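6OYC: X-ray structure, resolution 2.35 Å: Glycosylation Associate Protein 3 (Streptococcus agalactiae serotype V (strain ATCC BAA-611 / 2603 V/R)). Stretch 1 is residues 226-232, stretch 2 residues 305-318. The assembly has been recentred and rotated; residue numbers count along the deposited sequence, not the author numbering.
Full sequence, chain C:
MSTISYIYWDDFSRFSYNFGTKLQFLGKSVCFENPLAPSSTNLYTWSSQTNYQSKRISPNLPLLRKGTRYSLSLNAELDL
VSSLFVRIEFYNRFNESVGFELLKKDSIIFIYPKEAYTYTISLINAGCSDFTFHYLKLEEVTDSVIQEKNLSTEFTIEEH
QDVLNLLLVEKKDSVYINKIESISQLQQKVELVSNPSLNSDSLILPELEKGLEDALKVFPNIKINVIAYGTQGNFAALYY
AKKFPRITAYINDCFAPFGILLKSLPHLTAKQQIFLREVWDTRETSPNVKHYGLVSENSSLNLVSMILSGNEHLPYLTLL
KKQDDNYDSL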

ATOM      1  N   VAL C 226       4.597  20.507  -2.850  1.00 44.12           N
ATOM      2  CA  VAL C 226       4.182  19.164  -2.465  1.00 41.23           C
ATOM      3  C   VAL C 226       5.121  18.190  -3.167  1.00 40.47           C
ATOM      4  O   VAL C 226       5.135  18.110  -4.404  1.00 37.60           O
ATOM      5  CB  VAL C 226       2.711  18.908  -2.809  1.00 41.74           C
ATOM      6  CG1 VAL C 226       2.319  17.498  -2.430  1.00 40.06           C
ATOM      7  CG2 VAL C 226       1.823  19.920  -2.076  1.00 41.40           C
ATOM      8  N   ILE C 227       5.945  17.496  -2.370  1.00 41.07           N
ATOM      9  CA  ILE C 227       6.972  16.567  -2.837  1.00 38.46           C
ATOM     10  C   ILE C 227       6.518  15.134  -2.583  1.00 42.85           C
ATOM     11  O   ILE C 227       6.021  14.811  -1.493  1.00 41.48           O
ATOM     12  CB  ILE C 227       8.314  16.819  -2.127  1.00 44.48           C
ATOM     13  CG1 ILE C 227       8.759  18.271  -2.302  1.00 48.01           C
ATOM     14  CG2 ILE C 227       9.382  15.843  -2.610  1.00 41.15           C
ATOM     15  CD1 ILE C 227       9.101  18.935  -0.993  1.00 45.38           C
ATOM     16  N   ALA C 228       6.727  14.263  -3.574  1.00 44.67           N
ATOM     17  CA  ALA C 228       6.460  12.838  -3.420  1.00 40.87           C
ATOM     18  C   ALA C 228       7.545  12.015  -4.109  1.00 40.57           C
ATOM     19  O   ALA C 228       8.286  12.512  -4.959  1.00 40.17           O
ATOM     20  CB  ALA C 228       5.093  12.468  -3.980  1.00 41.18           C
ATOM     21  N   TYR C 229       7.615  10.733  -3.730  1.00 41.29           N
ATOM     22  CA  TYR C 229       8.624   9.798  -4.223  1.00 37.85           C
ATOM     23  C   TYR C 229       8.084   8.421  -4.614  1.00 40.68           C
ATOM     24  O   TYR C 229       8.850   7.621  -5.164  1.00 40.31           O
ATOM     25  CB  TYR C 229       9.711   9.591  -3.160  1.00 37.60           C
ATOM     26  CG  TYR C 229       9.153   8.999  -1.900  1.00 40.77           C
ATOM     27  CD1 TYR C 229       8.626   9.817  -0.901  1.00 40.51           C
ATOM     28  CD2 TYR C 229       9.120   7.618  -1.713  1.00 38.19           C
ATOM     29  CE1 TYR C 229       8.102   9.280   0.250  1.00 39.88           C
ATOM     30  CE2 TYR C 229       8.590   7.074  -0.564  1.00 39.62           C
ATOM     31  CZ  TYR C 229       8.084   7.909   0.416  1.00 42.14           C
ATOM     32  OH  TYR C 229       7.549   7.367   1.566  1.00 42.25           O
ATOM     33  N   GLY C 230       6.819   8.101  -4.306  1.00 39.85           N
ATOM     34  CA  GLY C 230       6.242   6.811  -4.622  1.00 36.81           C
ATOM     35  C   GLY C 230       4.922   6.988  -5.351  1.00 37.35           C
ATOM     36  O   GLY C 230       4.459   8.109  -5.563  1.00 36.96           O
ATOM     37  N   THR C 231       4.306   5.850  -5.693  1.00 35.22           N
ATOM     38  CA  THR C 231       3.232   5.863  -6.681  1.00 34.96           C
ATOM     39  C   THR C 231       2.014   6.642  -6.184  1.00 36.78           C
ATOM     40  O   THR C 231       1.450   7.461  -6.921  1.00 34.48           O
ATOM     41  CB  THR C 231       2.855   4.424  -7.082  1.00 36.46           C
ATOM     42  OG1 THR C 231       2.433   3.687  -5.934  1.00 37.67           O
ATOM     43  CG2 THR C 231       4.048   3.696  -7.697  1.00 34.04           C
ATOM     44  N   GLN C 232       1.592   6.418  -4.937  1.00 35.29           N
ATOM     45  CA  GLN C 232       0.387   7.099  -4.464  1.00 35.05           C
ATOM     46  C   GLN C 232       0.650   8.572  -4.151  1.00 38.82           C
ATOM     47  O   GLN C 232      -0.217   9.421  -4.394  1.00 35.62           O
ATOM     48  CB  GLN C 232      -0.189   6.384  -3.245  1.00 37.26           C
ATOM     49  CG  GLN C 232      -0.950   5.081  -3.587  1.00 39.77           C
ATOM     50  CD  GLN C 232      -2.150   5.317  -4.491  1.00 40.44           C
ATOM     51  OE1 GLN C 232      -2.920   6.244  -4.271  1.00 42.10           O
ATOM     52  NE2 GLN C 232      -2.309   4.483  -5.518  1.00 40.23           N
ATOM     53  N   SER C 305       8.896   1.307 -12.743  1.00 30.31           N
ATOM     54  CA  SER C 305       9.142   2.430 -11.819  1.00 34.09           C
ATOM     55  C   SER C 305       8.422   2.280 -10.480  1.00 34.19           C
ATOM     56  O   SER C 305       8.815   2.954  -9.517  1.00 33.37           O
ATOM     57  CB  SER C 305       8.759   3.781 -12.445  1.00 28.59           C
ATOM     58  OG  SER C 305       7.387   3.817 -12.807  1.00 30.27           O
ATOM     59  N   MET C 306       7.394   1.413 -10.389  1.00 30.31           N
ATOM     60  CA  MET C 306       6.705   1.167  -9.119  1.00 27.75           C
ATOM     61  C   MET C 306       7.473   0.249  -8.171  1.00 30.59           C
ATOM     62  O   MET C 306       7.064   0.105  -7.014  1.00 29.85           O
ATOM     63  CB  MET C 306       5.315   0.566  -9.367  1.00 33.17           C
ATOM     64  CG  MET C 306       5.310  -0.957  -9.706  1.00 30.06           C
ATOM     65  SD  MET C 306       6.062  -1.286 -11.319  1.00 36.30           S
ATOM     66  CE  MET C 306       4.896  -0.509 -12.421  1.00 33.76           C
ATOM     67  N   ILE C 307       8.556  -0.395  -8.609  1.00 32.70           N
ATOM     68  CA  ILE C 307       9.371  -1.200  -7.701  1.00 35.54           C
ATOM     69  C   ILE C 307      10.715  -0.554  -7.401  1.00 36.02           C
ATOM     70  O   ILE C 307      11.464  -1.072  -6.559  1.00 36.59           O
ATOM     71  CB  ILE C 307       9.567  -2.638  -8.225  1.00 32.20           C
ATOM     72  CG1 ILE C 307      10.491  -2.654  -9.427  1.00 30.61           C
ATOM     73  CG2 ILE C 307       8.219  -3.271  -8.587  1.00 33.61           C
ATOM     74  CD1 ILE C 307      10.442  -3.947 -10.231  1.00 33.48           C
ATOM     75  N   LEU C 308      11.039   0.564  -8.045  1.00 30.45           N
ATOM     76  CA  LEU C 308      12.238   1.309  -7.685  1.00 33.04           C
ATOM     77  C   LEU C 308      12.165   1.790  -6.238  1.00 35.54           C
ATOM     78  O   LEU C 308      11.093   2.102  -5.716  1.00 34.87           O
ATOM     79  CB  LEU C 308      12.407   2.518  -8.608  1.00 31.99           C
ATOM     80  CG  LEU C 308      12.551   2.216 -10.101  1.00 31.74           C
ATOM     81  CD1 LEU C 308      12.676   3.502 -10.904  1.00 28.56           C
ATOM     82  CD2 LEU C 308      13.743   1.321 -10.322  1.00 25.08           C
ATOM     83  N   SER C 309      13.330   1.882  -5.590  1.00 36.06           N
ATOM     84  CA  SER C 309      13.429   2.571  -4.299  1.00 38.62           C
ATOM     85  C   SER C 309      13.465   4.076  -4.563  1.00 39.60           C
ATOM     86  O   SER C 309      14.491   4.750  -4.425  1.00 36.40           O
ATOM     87  CB  SER C 309      14.657   2.113  -3.521  1.00 41.09           C
ATOM     88  OG  SER C 309      14.715   0.698  -3.444  1.00 40.71           O
ATOM     89  N   GLY C 310      12.303   4.595  -4.968  1.00 36.32           N
ATOM     90  CA  GLY C 310      12.193   5.980  -5.374  1.00 38.40           C
ATOM     91  C   GLY C 310      12.509   6.982  -4.283  1.00 40.67           C
ATOM     92  O   GLY C 310      12.923   8.104  -4.592  1.00 40.08           O
ATOM     93  N   ASN C 311      12.332   6.601  -3.018  1.00 42.65           N
ATOM     94  CA  ASN C 311      12.695   7.487  -1.914  1.00 44.97           C
ATOM     95  C   ASN C 311      14.159   7.896  -1.996  1.00 49.51           C
ATOM     96  O   ASN C 311      14.514   9.038  -1.677  1.00 48.75           O
ATOM     97  CB  ASN C 311      12.403   6.800  -0.585  1.00 48.28           C
ATOM     98  CG  ASN C 311      13.352   5.661  -0.304  1.00 55.09           C
ATOM     99  OD1 ASN C 311      14.150   5.716   0.627  1.00 70.43           O
ATOM    100  ND2 ASN C 311      13.283   4.623  -1.123  1.00 62.73           N
ATOM    101  N   GLU C 312      15.022   6.988  -2.457  1.00 48.59           N
ATOM    102  CA  GLU C 312      16.435   7.317  -2.610  1.00 49.38           C
ATOM    103  C   GLU C 312      16.692   8.344  -3.698  1.00 46.02           C
ATOM    104  O   GLU C 312      17.856   8.675  -3.936  1.00 49.50           O
ATOM    105  CB  GLU C 312      17.240   6.044  -2.882  1.00 40.59           C
ATOM    106  CG  GLU C 312      17.181   5.086  -1.720  1.00 47.66           C
ATOM    107  CD  GLU C 312      17.800   3.742  -2.034  1.00 52.59           C
ATOM    108  OE1 GLU C 312      17.735   2.844  -1.165  1.00 53.51           O
ATOM    109  OE2 GLU C 312      18.347   3.577  -3.146  1.00 54.89           O
ATOM    110  N   HIS C 313      15.654   8.840  -4.368  1.00 45.12           N
ATOM    111  CA  HIS C 313      15.802   9.915  -5.344  1.00 50.33           C
ATOM    112  C   HIS C 313      15.635  11.299  -4.738  1.00 52.36           C
ATOM    113  O   HIS C 313      15.879  12.293  -5.434  1.00 51.87           O
ATOM    114  CB  HIS C 313      14.774   9.790  -6.477  1.00 43.71           C
ATOM    115  CG  HIS C 313      14.822   8.490  -7.209  1.00 44.58           C
ATOM    116  ND1 HIS C 313      13.955   8.193  -8.238  1.00 38.78           N
ATOM    117  CD2 HIS C 313      15.623   7.409  -7.065  1.00 42.15           C
ATOM    118  CE1 HIS C 313      14.222   6.985  -8.696  1.00 40.49           C
ATOM    119  NE2 HIS C 313      15.227   6.486  -7.999  1.00 40.99           N
ATOM    120  N   LEU C 314      15.184  11.391  -3.491  1.00 44.95           N
ATOM    121  CA  LEU C 314      14.883  12.701  -2.924  1.00 55.87           C
ATOM    122  C   LEU C 314      16.052  13.691  -2.963  1.00 60.32           C
ATOM    123  O   LEU C 314      15.784  14.895  -3.120  1.00 62.46           O
ATOM    124  CB  LEU C 314      14.361  12.521  -1.493  1.00 55.65           C
ATOM    125  CG  LEU C 314      12.914  12.045  -1.417  1.00 48.06           C
ATOM    126  CD1 LEU C 314      12.514  11.758   0.012  1.00 52.14           C
ATOM    127  CD2 LEU C 314      12.015  13.090  -2.044  1.00 47.56           C
ATOM    128  N   PRO C 315      17.324  13.288  -2.843  1.00 60.63           N
ATOM    129  CA  PRO C 315      18.412  14.273  -3.029  1.00 64.03           C
ATOM    130  C   PRO C 315      18.535  14.853  -4.443  1.00 64.39           C
ATOM    131  O   PRO C 315      18.989  15.996  -4.577  1.00 72.03           O
ATOM    132  CB  PRO C 315      19.665  13.488  -2.623  1.00 63.07           C
ATOM    133  CG  PRO C 315      19.143  12.515  -1.586  1.00 63.64           C
ATOM    134  CD  PRO C 315      17.791  12.090  -2.112  1.00 56.06           C
ATOM    135  N   TYR C 316      18.143  14.134  -5.505  1.00 65.08           N
ATOM    136  CA  TYR C 316      18.146  14.728  -6.850  1.00 64.10           C
ATOM    137  C   TYR C 316      17.210  15.936  -6.974  1.00 68.04           C
ATOM    138  O   TYR C 316      17.087  16.493  -8.074  1.00 66.24           O
ATOM    139  CB  TYR C 316      17.741  13.704  -7.924  1.00 60.59           C
ATOM    140  CG  TYR C 316      18.700  12.553  -8.164  1.00 67.59           C
ATOM    141  CD1 TYR C 316      19.874  12.719  -8.908  1.00 72.78           C
ATOM    142  CD2 TYR C 316      18.411  11.282  -7.672  1.00 63.07           C
ATOM    143  CE1 TYR C 316      20.742  11.649  -9.127  1.00 69.93           C
ATOM    144  CE2 TYR C 316      19.259  10.212  -7.883  1.00 59.92           C
ATOM    145  CZ  TYR C 316      20.419  10.394  -8.606  1.00 71.72           C
ATOM    146  OH  TYR C 316      21.236   9.297  -8.794  1.00 71.42           O
ATOM    147  N   LEU C 317      16.548  16.333  -5.881  1.00 69.05           N
ATOM    148  CA  LEU C 317      15.554  17.405  -5.882  1.00 66.74           C
ATOM    149  C   LEU C 317      16.196  18.785  -5.989  1.00 74.42           C
ATOM    150  O   LEU C 317      15.824  19.587  -6.855  1.00 79.65           O
ATOM    151  CB  LEU C 317      14.729  17.300  -4.605  1.00 62.31           C
ATOM    152  CG  LEU C 317      13.282  17.746  -4.555  1.00 55.21           C
ATOM    153  CD1 LEU C 317      12.633  17.581  -5.908  1.00 54.94           C
ATOM    154  CD2 LEU C 317      12.604  16.900  -3.503  1.00 49.86           C
ATOM    155  N   THR C 318      17.131  19.084  -5.087  1.00 70.88           N
ATOM    156  CA  THR C 318      17.865  20.352  -5.073  1.00 82.73           C
ATOM    157  C   THR C 318      18.345  20.801  -6.457  1.00 81.83           C
ATOM    158  O   THR C 318      17.676  21.587  -7.133  1.00 82.75           O
ATOM    159  CB  THR C 318      19.090  20.247  -4.142  1.00 89.02           C
ATOM    160  OG1 THR C 318      19.709  21.531  -4.000  1.00 94.30           O
ATOM    161  CG2 THR C 318      20.104  19.258  -4.703  1.00 85.70           C
TER

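Residues that touch across the two stretches are at least 75 positions apart in sequence. The stretches meet through van der Waals packing, mostly of side chains; no hydrogen bond crosses between them, and the surface they bury together, 324 Å² summed over both sides, is modest. At the apolar centre lies Ile227, a buried strand residue whose CA-to-CB bond points toward the second stretch. With chi1 near -56° (m), it presents CG2 to two leucines at once: CG2 of Ile227 lies 3.5 Å from CD2 of Leu317 and 3.9 Å from CD2 of Leu314. A beta-branched residue suits this place, because its conformation is compatible with an extended backbone and its CG2 methyl is held close to the main chain, ready to meet a partner.

The leucines reach this methyl in different ways. Leu317 directs its CA-to-CB bond toward the strand, whereas that of Leu314 runs sideways and the end of the side chain comes nearer. Leu314 has the common m, t rotamer, with chi1 at -77° and chi2 at 174°, and the length of leucine lets a branch well beyond CB make the contact. The 3-10 segment, residues 310 to 316, carries Leu314 and is bound internally by its own backbone: N of His313 donates to O of Gly310 at 2.8 Å, and N of Leu314 to O of Asn311 at 3.0 Å. These bonds satisfy main-chain groups within the segment.

Next outward comes Tyr229, which loses more area to the other stretch than any other residue here, 84 Å². Its CB extends the apolar patch, lying 4.3 Å from CD2 of Leu314. The p rotamer, chi1 62°, brings the near part of the ring against the 3-10 segment, where CD2 of Tyr229 is 3.6 Å from CB of Asn311; their CA atoms, 5.2 Å apart, are the closest CA pair across the stretches. Tyrosine fits because it combines a broad carbon surface with a polar tip: the ring packs obliquely against its neighbours, while OH is hydrogen-bonded elsewhere in the structure. Asn311 contributes its CB to this contact, and the end of its side chain leads away from the first stretch.

Beside the ring, close backbone packing calls for glycine. CA of Gly310 lies 3.7 Å from O of Tyr229, and a CB in ideal position would point toward the first stretch and fall only 2.5 Å from that same Tyr229 O, a clash. The absence of a side chain therefore lets the segment come in this close.

At the outer edge, Gly230 occupies the N-cap position and Thr231 follows in the helix. The CA-to-CB bond of Thr231 points toward the second stretch, and its CG2 meets CB of Met306 at 3.8 Å. Threonine suits a partly exposed border, offering a methyl for packing beside a polar hydroxyl. Met306 is exposed; its CB makes the contact while the end of its flexible chain leads away.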